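PDB 2OQT: hypothetical protein SPy0176 from Streptococcus pyogenes serotype M1, which probably serves as the IIA component of an ascorbate-specific phosphotransferase system, relaying a phosphoryl group for the coupled uptake and phosphorylation of ascorbate. Local coordinates for residues K38-T41 and S42-D46. Residues are numbered along the deposited sequence; the frame is centred on the assembly and turned at random.
Sequences KAVT and SAYYD
Tyr44, in the first turn of helix 42-55, packs back against Val40 in the loop that arrives from helix 23-36. Its CB lies 3.9 Å from Val40 CB and also sits close to the carbonyl oxygen of Thr41. With CG anti to the backbone N (chi1 -165°), the ring is carried past the valine, and CG is still within van der Waals range of Val40 CB. Of the ring atoms, CD2 comes nearest: Tyr44 CD2 approaches Val40 CG1 to 3.8 Å and Val40 CG2 to 4.0 Å, so both methyls of the isopropyl group lie near this side of the ring, CG1 approaching it obliquely. Farther out the ring leaves the valine behind; the side chain also touches His69 and Ala105, and at its tip the hydroxyl is hydrogen-bonded to the backbone at Leu104 O and Ala70 N. Val40 itself packs on Val31, Leu34 and Ile35 of helix 23-36.

The backbone turns the corner beside this pair. Tyr44 N donates to Thr41 O at 3.0 Å, an i to i+3 bond bent to 152°, although the position of that nitrogen is less certain. On the more exposed side, Thr41 CG2 rests 3.8 Å from Ala43 CB. The chemistry is thus divided: apolar carbons join the loop and the helix start to the core between helix 23-36 and strand 97-105, while the hydroxyl of the buried Tyr44, satisfied by Leu104 O and Ala70 N, anchors the far end of the ring.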
# COMPACT_ATOMS: atom_id res chain seq x y z
N LYS A 38 0.89 -7.35 -13.65
CA LYS A 38 2.30 -7.51 -14.04
C LYS A 38 3.26 -6.31 -13.78
O LYS A 38 4.28 -6.19 -14.47
CB LYS A 38 2.49 -8.04 -15.49
CG LYS A 38 1.32 -8.78 -16.22
CD LYS A 38 0.89 -10.13 -15.60
CE LYS A 38 1.60 -11.38 -16.24
NZ LYS A 38 1.98 -11.30 -17.69
N ALA A 39 3.00 -5.47 -12.77
CA ALA A 39 3.94 -4.38 -12.42
C ALA A 39 5.16 -4.94 -11.67
O ALA A 39 6.27 -4.43 -11.85
CB ALA A 39 3.26 -3.29 -11.59
N VAL A 40 4.93 -5.96 -10.82
CA VAL A 40 5.96 -6.67 -10.08
C VAL A 40 5.81 -8.19 -10.17
O VAL A 40 4.79 -8.72 -10.60
CB VAL A 40 6.04 -6.27 -8.57
CG1 VAL A 40 6.04 -4.76 -8.40
CG2 VAL A 40 4.91 -6.93 -7.71
N THR A 41 6.83 -8.86 -9.66
CA THR A 41 7.01 -10.29 -9.67
C THR A 41 6.89 -10.72 -8.19
O THR A 41 6.93 -9.89 -7.27
CB THR A 41 8.43 -10.53 -10.32
OG1 THR A 41 8.31 -10.50 -11.76
CG2 THR A 41 9.09 -11.80 -9.90
N SER A 42 6.69 -12.02 -7.96
CA SER A 42 6.70 -12.54 -6.60
C SER A 42 8.01 -12.16 -5.89
O SER A 42 8.02 -11.91 -4.70
CB SER A 42 6.54 -14.06 -6.61
OG SER A 42 7.66 -14.67 -7.26
N ALA A 43 9.12 -12.11 -6.60
CA ALA A 43 10.37 -11.87 -5.93
C ALA A 43 10.31 -10.53 -5.15
O ALA A 43 11.15 -10.27 -4.27
CB ALA A 43 11.51 -11.87 -6.91
N TYR A 44 9.32 -9.69 -5.49
CA TYR A 44 9.06 -8.44 -4.78
C TYR A 44 8.41 -8.71 -3.44
O TYR A 44 8.83 -8.17 -2.46
CB TYR A 44 8.23 -7.42 -5.61
CG TYR A 44 8.28 -6.02 -5.03
CD1 TYR A 44 9.51 -5.43 -4.69
CD2 TYR A 44 7.11 -5.28 -4.78
CE1 TYR A 44 9.56 -4.13 -4.14
CE2 TYR A 44 7.16 -3.98 -4.20
CZ TYR A 44 8.38 -3.42 -3.90
OH TYR A 44 8.45 -2.16 -3.36
N TYR A 45 7.39 -9.54 -3.39
CA TYR A 45 6.89 -9.98 -2.10
C TYR A 45 8.07 -10.51 -1.22
O TYR A 45 8.38 -9.94 -0.19
CB TYR A 45 5.77 -11.01 -2.32
CG TYR A 45 5.49 -11.91 -1.13
CD1 TYR A 45 4.82 -11.43 0.01
CD2 TYR A 45 5.93 -13.23 -1.13
CE1 TYR A 45 4.57 -12.27 1.14
CE2 TYR A 45 5.69 -14.07 0.00
CZ TYR A 45 5.01 -13.58 1.12
OH TYR A 45 4.79 -14.42 2.20
N ASP A 46 8.78 -11.53 -1.66
CA ASP A 46 10.00 -11.97 -0.99
C ASP A 46 10.91 -10.86 -0.49
O ASP A 46 11.37 -10.89 0.65
CB ASP A 46 10.76 -12.92 -1.92
CG ASP A 46 9.92 -14.10 -2.33
OD1 ASP A 46 10.03 -14.62 -3.46
OD2 ASP A 46 9.09 -14.48 -1.50